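Local atomic coordinates of putative fimbrium tip subunit Fim1F (Parabacteroides distasonis, PDB entry 3R4R), a protein that probably forms part of the tip of fimbriae, the filamentous cell-surface appendages that mediate cell adhesion and biofilm formation. Residues 39-44 with 137-142; 141-146 with 166-171; 172-177 with 278-283. All blocks are in the same frame, centred on the assembly; numbering follows the deposited sequence.

Contacts 1 and 2 adjoin near the middle of the elongated chain, their centres about 9 Å apart, and share Leu141 and Leu142. They are tied together further by a salt bridge from Glu41 to Lys171 and by Lys144 reaching the backbone of Glu41. Contact 3 lies about 23 Å from contact 2 and about 24 Å from contact 1, centre to centre. Along the chain they come in the order 1, 2, 3, contact 2 beginning where contact 1 ends. The long strand 161-179 connects the regions: it pairs with strand 144-152 in contact 2 and runs on into contact 3. One strand thus passes from the centre of the molecule into the transthyretin-like C-terminal region.

Contact 1: residues 39-44 with 137-142; sequences TEELTI and VTASLL. With SO4 (sulfate ion), chain D.
Glu40 and Ala139 meet through their backbones, where the short helical turn 39-42 rests on the loop 137-142. Their carbonyl oxygens face each other at only 3.0 Å, Glu40 O to Ala139 O, an acceptor pair that would repel if left alone. Each is met by a CA-H group from the other segment: Ser140 CA lies 3.3 Å from Glu40 O, with a nearly straight C-H...O angle of 164°, and Glu41 CA approaches Ala139 O. Ala139 suits such a close approach, its methyl CB lying 3.8 Å from Glu40 CB. A water beside this tight spot accepts from Leu142 N and lies 2.8 Å from both Ala139 O and Thr43 O. Deeper in, Glu41 and Leu142 run side by side, CG against CD1 at 4.0 Å. The buried carboxylate beyond that CG is paid for by a salt bridge to Lys171 and a hydrogen bond to Tyr230.

The outer side is looser. Glu40, with CG anti to its carbonyl carbon (chi1 -65°) and its chain extended, lies at the surface, and its OE1 also touches the Ala139 methyl. Thr39 N donates to a sulfate ion, probably from the crystallisation liquor. Thr43 OG1 reaches back 2.8 Å to Thr39 O, which Leu42 N approaches from the opposite face, so the threonine hydroxyl helps close the turn. The arrangement is a single helical turn docked on the loop that leads into strand 144-152, a connection beside the hairpin of strands 144-152 and 161-179 in a predominantly beta fold.

Contact 2: residues 141-146 with 166-171; sequences LLVKIG and IQLSAK. With EDO (1,2-ethanediol), chain E.
Lys144 lies alongside Gln167, the two side chains pointing the same way, and its NZ donates to Gln167 OE1 at 2.6 Å. The ammonium group arrives in the plane of the amide, on a lone pair of OE1. The lysine chain is bent to get there: chi2, at 115°, turns CD aside, and a second bend follows at chi4. NZ also donates to Leu142 O at 2.8 Å, this time from above the carbonyl plane, and to Glu41 O beyond the two segments. Three oxygens thus accept from the buried ammonium group, which probably helps to stabilise its charge. Glutamine suits the opposing place because its amide oxygen can accept from lysine while also accepting a hydrogen bond from a water. That water donates to Val143 O too, and accepts from Ser169 OG.

Behind these side chains is the antiparallel beta hairpin of strands 144-152 and 161-179. Lys144 and Gln167 form a non-hydrogen-bonded pair; next to them Ile145 and Ile166 form a hydrogen-bonded pair, with Ile166 N donating to Ile145 O and Ile145 N to Ile166 O. Where the regular pairing ends at Leu168, Leu168 N still donates to Val143 O at 3.0 Å, a bond with an N-H...O angle of 166°.

On the face bearing the two isoleucines, branched apolar residues pack together. Ile145 sets CD1 against Leu168 CD1 at 3.8 Å, while Val143 runs beside Leu168 and places CG1 against its CD2, also at 3.8 Å. Further along, an ethanediol molecule, probably from the crystallisation liquor, makes a weak hydrogen bond from its O1 to Ser169 O at 3.4 Å.

Contact 3: residues 172-177 with 278-283; sequences IEYTGV and IEWVLE
This is a side-chain contact between two strands that lie two places apart in one sheet, with strand 266-273 running between them. It belongs to the transthyretin-like C-terminal region, a beta-sandwich type of fold. The axes of 172-177 and 278-283 come no closer than 9.3 Å and run roughly antiparallel, at 143°, so the contact is made by side chains and not by backbone pairing.

Two aromatic residues have the reach. Tyr174 and Trp280 cross obliquely and meet rim to rim, Tyr174 CE1 lying 3.7 Å from Trp280 CZ3, each atom near the plane of the other ring, so this is not a face stack. In Tyr174, CG anti to the backbone N (chi1 165°) carries the ring off beside the carbonyl carbon, and the hydroxyl is hydrogen-bonded to Phe189 O. Trp280 has further neighbours: it rests on Ile269 of the intervening strand, and its ring meets that of Tyr254 in the other sheet, thus contributing to packing between the two layers.

Gly176 has a positive phi (102°), which would press a CB against the carbonyl oxygen of Thr175, a backbone shape that suits glycine. Its N sits 3.6 Å above the plane of the Tyr174 ring, over the ring centre. The tryptophan is covered on one face by Ile278 CG2, displaced toward its rim.

Val177, a compact branched residue, adds its two methyls to the contact. CG2 packs 3.8 Å from Trp280 CH2 and meets Ile278 tip to tip, 4.1 Å from Ile278 CD1.

Contact 1: residues 39-44 with 137-142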
ATOM      1  N   THR A  39      -8.253  -3.346 -11.542  1.00 51.91           N
ATOM      2  CA  THR A  39      -9.071  -2.142 -11.384  1.00 52.53           C
ATOM      3  C   THR A  39      -9.437  -2.048  -9.920  1.00 52.74           C
ATOM      4  O   THR A  39      -9.337  -0.943  -9.371  1.00 54.11           O
ATOM      5  CB  THR A  39     -10.281  -2.169 -12.336  1.00 68.47           C
ATOM      6  OG1 THR A  39      -9.783  -2.000 -13.667  1.00 71.79           O
ATOM      7  CG2 THR A  39     -11.274  -1.037 -12.071  1.00 68.83           C
ATOM      8  N   GLU A  40      -9.748  -3.194  -9.261  1.00 45.35           N
ATOM      9  CA  GLU A  40     -10.047  -3.207  -7.819  1.00 42.68           C
ATOM     10  C   GLU A  40      -8.855  -2.693  -7.001  1.00 41.72           C
ATOM     11  O   GLU A  40      -9.011  -1.797  -6.181  1.00 41.16           O
ATOM     12  CB  GLU A  40     -10.430  -4.603  -7.320  1.00 43.56           C
ATOM     13  CG  GLU A  40     -11.714  -5.192  -7.864  1.00 62.71           C
ATOM     14  CD  GLU A  40     -11.879  -6.651  -7.476  1.00 96.14           C
ATOM     15  OE1 GLU A  40     -11.927  -6.957  -6.261  1.00 87.06           O
ATOM     16  OE2 GLU A  40     -11.952  -7.495  -8.397  1.00 98.36           O
ATOM     17  N   GLU A  41      -7.666  -3.220  -7.271  1.00 36.22           N
ATOM     18  CA  GLU A  41      -6.440  -2.886  -6.548  1.00 35.11           C
ATOM     19  C   GLU A  41      -6.001  -1.418  -6.773  1.00 39.58           C
ATOM     20  O   GLU A  41      -5.235  -0.894  -5.965  1.00 40.02           O
ATOM     21  CB  GLU A  41      -5.322  -3.828  -6.964  1.00 36.16           C
ATOM     22  CG  GLU A  41      -5.625  -5.262  -6.546  1.00 39.63           C
ATOM     23  CD  GLU A  41      -4.630  -6.325  -6.955  1.00 51.56           C
ATOM     24  OE1 GLU A  41      -3.921  -6.133  -7.970  1.00 35.52           O
ATOM     25  OE2 GLU A  41      -4.601  -7.383  -6.286  1.00 37.85           O
ATOM     26  N   LEU A  42      -6.517  -0.758  -7.808  1.00 36.25           N
ATOM     27  CA  LEU A  42      -6.229   0.641  -8.123  1.00 35.90           C
ATOM     28  C   LEU A  42      -7.288   1.564  -7.549  1.00 40.33           C
ATOM     29  O   LEU A  42      -7.119   2.785  -7.603  1.00 41.61           O
ATOM     30  CB  LEU A  42      -6.138   0.860  -9.648  1.00 37.11           C
ATOM     31  CG  LEU A  42      -4.948   0.276 -10.393  1.00 42.66           C
ATOM     32  CD1 LEU A  42      -5.207   0.233 -11.909  1.00 44.12           C
ATOM     33  CD2 LEU A  42      -3.662   1.021 -10.072  1.00 43.69           C
ATOM     34  N   THR A  43      -8.390   0.996  -7.035  1.00 36.84           N
ATOM     35  CA  THR A  43      -9.541   1.754  -6.526  1.00 36.64           C
ATOM     36  C   THR A  43      -9.225   2.436  -5.218  1.00 39.17           C
ATOM     37  O   THR A  43      -8.617   1.850  -4.320  1.00 38.61           O
ATOM     38  CB  THR A  43     -10.770   0.832  -6.339  1.00 35.78           C
ATOM     39  OG1 THR A  43     -11.112   0.317  -7.608  1.00 42.55           O
ATOM     40  CG2 THR A  43     -12.000   1.549  -5.789  1.00 31.61           C
ATOM     41  N   ILE A  44      -9.693   3.679  -5.120  1.00 35.78           N
ATOM     42  CA  ILE A  44      -9.677   4.509  -3.938  1.00 34.28           C
ATOM     43  C   ILE A  44     -11.142   4.813  -3.628  1.00 39.22           C
ATOM     44  O   ILE A  44     -11.832   5.407  -4.463  1.00 40.26           O
ATOM     45  CB  ILE A  44      -8.790   5.760  -4.103  1.00 38.02           C
ATOM     46  CG1 ILE A  44      -7.345   5.367  -4.385  1.00 38.28           C
ATOM     47  CG2 ILE A  44      -8.895   6.685  -2.858  1.00 37.64           C
ATOM     48  CD1 ILE A  44      -6.463   6.524  -4.760  1.00 46.16           C
ATOM     49  N   VAL A 137      -7.188  -6.892   3.090  1.00 36.98           N
ATOM     50  CA  VAL A 137      -8.056  -8.060   2.868  1.00 37.30           C
ATOM     51  C   VAL A 137      -8.874  -7.911   1.558  1.00 42.12           C
ATOM     52  O   VAL A 137      -8.942  -8.842   0.767  1.00 40.93           O
ATOM     53  CB  VAL A 137      -9.042  -8.329   4.055  1.00 41.00           C
ATOM     54  CG1 VAL A 137      -9.760  -9.682   3.857  1.00 41.59           C
ATOM     55  CG2 VAL A 137      -8.347  -8.298   5.401  1.00 40.68           C
ATOM     56  N   THR A 138      -9.547  -6.766   1.393  1.00 42.29           N
ATOM     57  CA  THR A 138     -10.398  -6.421   0.246  1.00 42.21           C
ATOM     58  C   THR A 138      -9.542  -5.675  -0.793  1.00 43.48           C
ATOM     59  O   THR A 138      -8.916  -4.664  -0.473  1.00 42.73           O
ATOM     60  CB  THR A 138     -11.595  -5.587   0.751  1.00 52.69           C
ATOM     61  OG1 THR A 138     -12.254  -6.314   1.800  1.00 58.23           O
ATOM     62  CG2 THR A 138     -12.584  -5.219  -0.353  1.00 49.93           C
ATOM     63  N   ALA A 139      -9.520  -6.199  -2.033  1.00 39.73           N
ATOM     64  CA  ALA A 139      -8.766  -5.672  -3.182  1.00 38.48           C
ATOM     65  C   ALA A 139      -9.130  -4.210  -3.484  1.00 39.36           C
ATOM     66  O   ALA A 139      -8.238  -3.414  -3.771  1.00 39.39           O
ATOM     67  CB  ALA A 139      -9.032  -6.530  -4.413  1.00 39.39           C
ATOM     68  N   SER A 140     -10.421  -3.863  -3.371  1.00 33.90           N
ATOM     69  CA  SER A 140     -10.957  -2.529  -3.641  1.00 34.86           C
ATOM     70  C   SER A 140     -10.815  -1.563  -2.414  1.00 38.37           C
ATOM     71  O   SER A 140     -11.142  -0.384  -2.533  1.00 36.87           O
ATOM     72  CB  SER A 140     -12.428  -2.641  -4.045  1.00 41.20           C
ATOM     73  OG  SER A 140     -13.160  -3.394  -3.094  1.00 51.37           O
ATOM     74  N   LEU A 141     -10.286  -2.038  -1.272  1.00 35.31           N
ATOM     75  CA  LEU A 141     -10.091  -1.185  -0.101  1.00 34.33           C
ATOM     76  C   LEU A 141      -8.660  -1.418   0.449  1.00 38.17           C
ATOM     77  O   LEU A 141      -8.464  -1.631   1.634  1.00 40.35           O
ATOM     78  CB  LEU A 141     -11.180  -1.432   0.961  1.00 34.90           C
ATOM     79  CG  LEU A 141     -11.335  -0.361   2.074  1.00 41.58           C
ATOM     80  CD1 LEU A 141     -11.936   0.947   1.528  1.00 42.25           C
ATOM     81  CD2 LEU A 141     -12.215  -0.877   3.196  1.00 44.52           C
ATOM     82  N   LEU A 142      -7.666  -1.386  -0.438  1.00 33.73           N
ATOM     83  CA  LEU A 142      -6.241  -1.503  -0.097  1.00 31.65           C
ATOM     84  C   LEU A 142      -5.667  -0.109   0.164  1.00 37.57           C
ATOM     85  O   LEU A 142      -5.927   0.814  -0.610  1.00 41.47           O
ATOM     86  CB  LEU A 142      -5.441  -2.228  -1.192  1.00 30.00           C
ATOM     87  CG  LEU A 142      -5.741  -3.723  -1.409  1.00 31.86           C
ATOM     88  CD1 LEU A 142      -5.095  -4.232  -2.706  1.00 30.38           C
ATOM     89  CD2 LEU A 142      -5.420  -4.572  -0.170  1.00 30.41           C
TER
HETATM   90  S   SO4 D 320      -9.137  -5.529 -14.502  1.00164.26           S
HETATM   91  O1  SO4 D 320      -8.045  -4.586 -14.221  1.00168.72           O
HETATM   92  O2  SO4 D 320      -9.643  -6.097 -13.245  1.00168.90           O
HETATM   93  O3  SO4 D 320     -10.232  -4.829 -15.192  1.00169.89           O
HETATM   94  O4  SO4 D 320      -8.625  -6.604 -15.356  1.00169.57           O
HETATM   95  O   HOH W   1      -7.759  -0.675  -3.471  1.00 35.73           O

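Contact 2: residues 141-146 with 166-171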
ATOM      1  N   LEU A 141     -10.286  -2.038  -1.272  1.00 35.31           N
ATOM      2  CA  LEU A 141     -10.091  -1.185  -0.101  1.00 34.33           C
ATOM      3  C   LEU A 141      -8.660  -1.418   0.449  1.00 38.17           C
ATOM      4  O   LEU A 141      -8.464  -1.631   1.634  1.00 40.35           O
ATOM      5  CB  LEU A 141     -11.180  -1.432   0.961  1.00 34.90           C
ATOM      6  CG  LEU A 141     -11.335  -0.361   2.074  1.00 41.58           C
ATOM      7  CD1 LEU A 141     -11.936   0.947   1.528  1.00 42.25           C
ATOM      8  CD2 LEU A 141     -12.215  -0.877   3.196  1.00 44.52           C
ATOM      9  N   LEU A 142      -7.666  -1.386  -0.438  1.00 33.73           N
ATOM     10  CA  LEU A 142      -6.241  -1.503  -0.097  1.00 31.65           C
ATOM     11  C   LEU A 142      -5.667  -0.109   0.164  1.00 37.57           C
ATOM     12  O   LEU A 142      -5.927   0.814  -0.610  1.00 41.47           O
ATOM     13  CB  LEU A 142      -5.441  -2.228  -1.192  1.00 30.00           C
ATOM     14  CG  LEU A 142      -5.741  -3.723  -1.409  1.00 31.86           C
ATOM     15  CD1 LEU A 142      -5.095  -4.232  -2.706  1.00 30.38           C
ATOM     16  CD2 LEU A 142      -5.420  -4.572  -0.170  1.00 30.41           C
ATOM     17  N   VAL A 143      -4.904   0.051   1.247  1.00 29.45           N
ATOM     18  CA  VAL A 143      -4.391   1.346   1.648  1.00 28.32           C
ATOM     19  C   VAL A 143      -3.199   1.716   0.753  1.00 34.35           C
ATOM     20  O   VAL A 143      -2.298   0.895   0.512  1.00 34.08           O
ATOM     21  CB  VAL A 143      -4.014   1.389   3.169  1.00 30.00           C
ATOM     22  CG1 VAL A 143      -3.341   2.701   3.555  1.00 29.39           C
ATOM     23  CG2 VAL A 143      -5.245   1.150   4.046  1.00 28.51           C
ATOM     24  N   LYS A 144      -3.221   2.987   0.276  1.00 29.34           N
ATOM     25  CA  LYS A 144      -2.177   3.623  -0.534  1.00 28.54           C
ATOM     26  C   LYS A 144      -1.741   4.916   0.148  1.00 32.83           C
ATOM     27  O   LYS A 144      -2.553   5.552   0.822  1.00 30.49           O
ATOM     28  CB  LYS A 144      -2.630   3.886  -1.981  1.00 31.76           C
ATOM     29  CG  LYS A 144      -3.107   2.667  -2.774  1.00 37.88           C
ATOM     30  CD  LYS A 144      -4.588   2.820  -3.113  1.00 44.48           C
ATOM     31  CE  LYS A 144      -5.149   1.709  -3.988  1.00 40.95           C
ATOM     32  NZ  LYS A 144      -5.221   0.393  -3.290  1.00 30.53           N
ATOM     33  N   ILE A 145      -0.458   5.284   0.034  1.00 31.41           N
ATOM     34  CA  ILE A 145       0.041   6.508   0.675  1.00 32.54           C
ATOM     35  C   ILE A 145       1.010   7.238  -0.298  1.00 38.72           C
ATOM     36  O   ILE A 145       1.699   6.603  -1.078  1.00 38.56           O
ATOM     37  CB  ILE A 145       0.721   6.237   2.072  1.00 35.00           C
ATOM     38  CG1 ILE A 145       1.982   5.329   1.943  1.00 35.53           C
ATOM     39  CG2 ILE A 145      -0.270   5.671   3.123  1.00 32.67           C
ATOM     40  CD1 ILE A 145       2.814   5.245   3.212  1.00 30.69           C
ATOM     41  N   GLY A 146       1.035   8.562  -0.229  1.00 37.19           N
ATOM     42  CA  GLY A 146       1.905   9.386  -1.060  1.00 39.09           C
ATOM     43  C   GLY A 146       2.182  10.745  -0.456  1.00 42.16           C
ATOM     44  O   GLY A 146       1.399  11.220   0.359  1.00 40.43           O
ATOM     45  N   ILE A 166       1.673   4.934  -3.462  1.00 39.25           N
ATOM     46  CA  ILE A 166       2.169   3.557  -3.506  1.00 38.16           C
ATOM     47  C   ILE A 166       1.214   2.699  -2.713  1.00 41.25           C
ATOM     48  O   ILE A 166       0.566   3.178  -1.786  1.00 41.72           O
ATOM     49  CB  ILE A 166       3.642   3.348  -3.014  1.00 41.55           C
ATOM     50  CG1 ILE A 166       3.790   3.627  -1.473  1.00 40.71           C
ATOM     51  CG2 ILE A 166       4.635   4.127  -3.867  1.00 43.21           C
ATOM     52  CD1 ILE A 166       4.945   2.944  -0.797  1.00 46.73           C
ATOM     53  N   GLN A 167       1.209   1.427  -3.027  1.00 35.85           N
ATOM     54  CA  GLN A 167       0.512   0.349  -2.358  1.00 33.74           C
ATOM     55  C   GLN A 167       1.258   0.057  -1.052  1.00 37.57           C
ATOM     56  O   GLN A 167       2.453  -0.215  -1.097  1.00 39.40           O
ATOM     57  CB  GLN A 167       0.522  -0.827  -3.354  1.00 35.71           C
ATOM     58  CG  GLN A 167      -0.725  -1.648  -3.433  1.00 39.06           C
ATOM     59  CD  GLN A 167      -1.895  -0.956  -3.996  1.00 47.75           C
ATOM     60  OE1 GLN A 167      -2.878  -0.752  -3.294  1.00 43.43           O
ATOM     61  NE2 GLN A 167      -1.858  -0.673  -5.292  1.00 45.80           N
ATOM     62  N   LEU A 168       0.611   0.221   0.113  1.00 33.50           N
ATOM     63  CA  LEU A 168       1.247   0.021   1.418  1.00 33.39           C
ATOM     64  C   LEU A 168       1.413  -1.491   1.729  1.00 36.72           C
ATOM     65  O   LEU A 168       2.216  -1.866   2.557  1.00 35.97           O
ATOM     66  CB  LEU A 168       0.424   0.721   2.531  1.00 32.26           C
ATOM     67  CG  LEU A 168       1.028   0.846   3.920  1.00 33.42           C
ATOM     68  CD1 LEU A 168       2.401   1.535   3.872  1.00 35.47           C
ATOM     69  CD2 LEU A 168       0.103   1.559   4.819  1.00 31.61           C
ATOM     70  N   SER A 169       0.691  -2.330   1.032  1.00 35.94           N
ATOM     71  CA  SER A 169       0.784  -3.774   1.155  1.00 35.19           C
ATOM     72  C   SER A 169       1.560  -4.370   0.001  1.00 38.00           C
ATOM     73  O   SER A 169       1.759  -3.719  -1.028  1.00 35.80           O
ATOM     74  CB  SER A 169      -0.612  -4.394   1.206  1.00 36.60           C
ATOM     75  OG  SER A 169      -1.314  -4.172  -0.003  1.00 45.83           O
ATOM     76  N   ALA A 170       2.003  -5.614   0.189  1.00 36.65           N
ATOM     77  CA  ALA A 170       2.581  -6.457  -0.846  1.00 37.26           C
ATOM     78  C   ALA A 170       1.512  -7.426  -1.355  1.00 38.80           C
ATOM     79  O   ALA A 170       0.665  -7.851  -0.565  1.00 37.74           O
ATOM     80  CB  ALA A 170       3.785  -7.200  -0.311  1.00 39.64           C
ATOM     81  N   LYS A 171       1.516  -7.732  -2.669  1.00 34.96           N
ATOM     82  CA  LYS A 171       0.586  -8.672  -3.284  1.00 35.44           C
ATOM     83  C   LYS A 171       1.319  -9.999  -3.524  1.00 40.92           C
ATOM     84  O   LYS A 171       2.402 -10.018  -4.114  1.00 42.55           O
ATOM     85  CB  LYS A 171       0.006  -8.077  -4.585  1.00 39.47           C
ATOM     86  CG  LYS A 171      -0.971  -8.992  -5.360  1.00 46.04           C
ATOM     87  CD  LYS A 171      -1.389  -8.337  -6.687  1.00 44.66           C
ATOM     88  CE  LYS A 171      -2.281  -9.213  -7.524  1.00 51.69           C
ATOM     89  NZ  LYS A 171      -2.685  -8.530  -8.783  1.00 62.78           N
TER
HETATM   90  C1  EDO E 321       1.267  -4.211  -4.659  1.00 55.00           C
HETATM   91  O1  EDO E 321       0.087  -4.522  -3.891  1.00 56.01           O
HETATM   92  C2  EDO E 321       0.907  -4.222  -6.149  1.00 57.03           C
HETATM   93  O2  EDO E 321       1.863  -3.451  -6.896  1.00 66.06           O
HETATM   94  O   HOH W   2      -2.056  -1.507  -0.661  1.00 39.64           O

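Contact 3: residues 172-177 with 278-283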
ATOM      1  N   ILE A 172       0.749 -11.099  -3.023  1.00 38.23           N
ATOM      2  CA  ILE A 172       1.387 -12.433  -3.143  1.00 39.04           C
ATOM      3  C   ILE A 172       0.419 -13.417  -3.813  1.00 41.16           C
ATOM      4  O   ILE A 172      -0.693 -13.617  -3.321  1.00 40.89           O
ATOM      5  CB  ILE A 172       1.866 -12.996  -1.756  1.00 42.23           C
ATOM      6  CG1 ILE A 172       2.715 -11.977  -0.946  1.00 41.75           C
ATOM      7  CG2 ILE A 172       2.600 -14.349  -1.920  1.00 44.27           C
ATOM      8  CD1 ILE A 172       3.027 -12.473   0.502  1.00 48.26           C
ATOM      9  N   GLU A 173       0.848 -14.028  -4.937  1.00 38.15           N
ATOM     10  CA  GLU A 173       0.066 -15.041  -5.643  1.00 37.07           C
ATOM     11  C   GLU A 173       0.771 -16.416  -5.586  1.00 41.92           C
ATOM     12  O   GLU A 173       1.873 -16.551  -6.102  1.00 42.72           O
ATOM     13  CB  GLU A 173      -0.177 -14.626  -7.109  1.00 38.50           C
ATOM     14  CG  GLU A 173      -1.047 -15.630  -7.878  1.00 48.03           C
ATOM     15  CD  GLU A 173      -1.297 -15.407  -9.360  1.00 68.57           C
ATOM     16  OE1 GLU A 173      -0.603 -14.563  -9.974  1.00 64.66           O
ATOM     17  OE2 GLU A 173      -2.163 -16.119  -9.922  1.00 67.24           O
ATOM     18  N   TYR A 174       0.156 -17.420  -4.953  1.00 40.14           N
ATOM     19  CA  TYR A 174       0.680 -18.794  -4.983  1.00 43.08           C
ATOM     20  C   TYR A 174       0.172 -19.431  -6.272  1.00 45.56           C
ATOM     21  O   TYR A 174      -1.042 -19.487  -6.475  1.00 43.83           O
ATOM     22  CB  TYR A 174       0.302 -19.602  -3.723  1.00 45.63           C
ATOM     23  CG  TYR A 174       0.496 -21.100  -3.866  1.00 50.09           C
ATOM     24  CD1 TYR A 174       1.766 -21.667  -3.821  1.00 55.10           C
ATOM     25  CD2 TYR A 174      -0.594 -21.955  -3.984  1.00 50.81           C
ATOM     26  CE1 TYR A 174       1.948 -23.046  -3.922  1.00 59.65           C
ATOM     27  CE2 TYR A 174      -0.425 -23.335  -4.093  1.00 54.16           C
ATOM     28  CZ  TYR A 174       0.848 -23.879  -4.056  1.00 64.90           C
ATOM     29  OH  TYR A 174       1.017 -25.237  -4.174  1.00 67.47           O
ATOM     30  N   THR A 175       1.086 -19.839  -7.172  1.00 44.08           N
ATOM     31  CA  THR A 175       0.702 -20.335  -8.498  1.00 44.91           C
ATOM     32  C   THR A 175       0.825 -21.879  -8.625  1.00 53.26           C
ATOM     33  O   THR A 175       0.610 -22.398  -9.719  1.00 54.38           O
ATOM     34  CB  THR A 175       1.552 -19.662  -9.587  1.00 52.53           C
ATOM     35  OG1 THR A 175       2.948 -19.887  -9.338  1.00 59.65           O
ATOM     36  CG2 THR A 175       1.268 -18.171  -9.698  1.00 43.98           C
ATOM     37  N   GLY A 176       1.054 -22.593  -7.519  1.00 50.04           N
ATOM     38  CA  GLY A 176       1.089 -24.050  -7.526  1.00 50.46           C
ATOM     39  C   GLY A 176       2.457 -24.677  -7.496  1.00 58.95           C
ATOM     40  O   GLY A 176       3.457 -23.994  -7.252  1.00 58.74           O
ATOM     41  N   VAL A 177       2.482 -26.014  -7.739  1.00 58.75           N
ATOM     42  CA  VAL A 177       3.647 -26.891  -7.807  1.00 61.38           C
ATOM     43  C   VAL A 177       3.674 -27.487  -9.232  1.00 66.94           C
ATOM     44  O   VAL A 177       2.638 -27.939  -9.748  1.00 66.94           O
ATOM     45  CB  VAL A 177       3.654 -27.970  -6.678  1.00 65.86           C
ATOM     46  CG1 VAL A 177       4.788 -28.980  -6.861  1.00 68.78           C
ATOM     47  CG2 VAL A 177       3.743 -27.316  -5.304  1.00 64.45           C
ATOM     48  N   ILE A 278      10.716 -30.186  -2.856  1.00 92.20           N
ATOM     49  CA  ILE A 278      10.186 -29.115  -3.705  1.00 86.66           C
ATOM     50  C   ILE A 278      11.170 -27.918  -3.616  1.00 89.45           C
ATOM     51  O   ILE A 278      11.584 -27.512  -2.524  1.00 88.52           O
ATOM     52  CB  ILE A 278       8.710 -28.698  -3.371  1.00 84.43           C
ATOM     53  CG1 ILE A 278       7.741 -29.904  -3.458  1.00 84.48           C
ATOM     54  CG2 ILE A 278       8.244 -27.556  -4.286  1.00 80.39           C
ATOM     55  CD1 ILE A 278       6.245 -29.639  -3.005  1.00 84.49           C
ATOM     56  N   GLU A 279      11.545 -27.391  -4.787  1.00 84.75           N
ATOM     57  CA  GLU A 279      12.446 -26.256  -4.952  1.00 83.74           C
ATOM     58  C   GLU A 279      11.575 -25.030  -5.252  1.00 81.00           C
ATOM     59  O   GLU A 279      11.041 -24.904  -6.358  1.00 78.51           O
ATOM     60  CB  GLU A 279      13.465 -26.597  -6.061  1.00 88.81           C
ATOM     61  CG  GLU A 279      14.582 -25.607  -6.371  1.00101.49           C
ATOM     62  CD  GLU A 279      15.616 -26.146  -7.351  1.00126.77           C
ATOM     63  OE1 GLU A 279      15.961 -27.348  -7.256  1.00108.35           O
ATOM     64  OE2 GLU A 279      16.141 -25.349  -8.160  1.00127.56           O
ATOM     65  N   TRP A 280      11.375 -24.169  -4.229  1.00 74.81           N
ATOM     66  CA  TRP A 280      10.510 -22.999  -4.290  1.00 70.82           C
ATOM     67  C   TRP A 280      11.216 -21.808  -4.931  1.00 74.95           C
ATOM     68  O   TRP A 280      12.403 -21.560  -4.715  1.00 77.98           O
ATOM     69  CB  TRP A 280      10.005 -22.608  -2.895  1.00 68.50           C
ATOM     70  CG  TRP A 280       9.138 -23.670  -2.279  1.00 69.99           C
ATOM     71  CD1 TRP A 280       9.541 -24.672  -1.445  1.00 76.36           C
ATOM     72  CD2 TRP A 280       7.756 -23.935  -2.584  1.00 67.04           C
ATOM     73  NE1 TRP A 280       8.485 -25.517  -1.171  1.00 75.41           N
ATOM     74  CE2 TRP A 280       7.376 -25.083  -1.851  1.00 72.82           C
ATOM     75  CE3 TRP A 280       6.791 -23.293  -3.378  1.00 64.80           C
ATOM     76  CZ2 TRP A 280       6.073 -25.595  -1.880  1.00 70.46           C
ATOM     77  CZ3 TRP A 280       5.501 -23.797  -3.401  1.00 64.88           C
ATOM     78  CH2 TRP A 280       5.153 -24.940  -2.669  1.00 67.29           C
ATOM     79  N   VAL A 281      10.428 -21.051  -5.697  1.00 69.26           N
ATOM     80  CA  VAL A 281      10.794 -19.887  -6.498  1.00 68.54           C
ATOM     81  C   VAL A 281       9.950 -18.666  -6.090  1.00 71.12           C
ATOM     82  O   VAL A 281       8.710 -18.680  -6.173  1.00 69.43           O
ATOM     83  CB  VAL A 281      10.616 -20.176  -8.025  1.00 72.16           C
ATOM     84  CG1 VAL A 281      10.974 -18.957  -8.867  1.00 71.75           C
ATOM     85  CG2 VAL A 281      11.392 -21.408  -8.488  1.00 75.13           C
ATOM     86  N   LEU A 282      10.630 -17.591  -5.700  1.00 67.30           N
ATOM     87  CA  LEU A 282       9.933 -16.360  -5.384  1.00 63.64           C
ATOM     88  C   LEU A 282      10.227 -15.358  -6.489  1.00 65.39           C
ATOM     89  O   LEU A 282      11.387 -14.995  -6.699  1.00 67.38           O
ATOM     90  CB  LEU A 282      10.324 -15.833  -3.987  1.00 63.62           C
ATOM     91  CG  LEU A 282       9.611 -14.575  -3.508  1.00 65.26           C
ATOM     92  CD1 LEU A 282       8.074 -14.712  -3.585  1.00 62.57           C
ATOM     93  CD2 LEU A 282      10.051 -14.221  -2.116  1.00 68.64           C
ATOM     94  N   GLU A 283       9.178 -14.951  -7.218  1.00 58.31           N
ATOM     95  CA  GLU A 283       9.302 -14.018  -8.336  1.00 58.49           C
ATOM     96  C   GLU A 283       8.789 -12.610  -7.962  1.00 60.66           C
ATOM     97  O   GLU A 283       7.736 -12.476  -7.357  1.00 56.58           O
ATOM     98  CB  GLU A 283       8.526 -14.534  -9.581  1.00 59.03           C
ATOM     99  CG  GLU A 283       8.602 -13.614 -10.801  1.00 66.13           C
ATOM    100  CD  GLU A 283       7.717 -13.912 -12.000  1.00 82.81           C
ATOM    101  OE1 GLU A 283       7.086 -14.992 -12.035  1.00 76.54           O
ATOM    102  OE2 GLU A 283       7.660 -13.057 -12.914  1.00 68.32           O
TER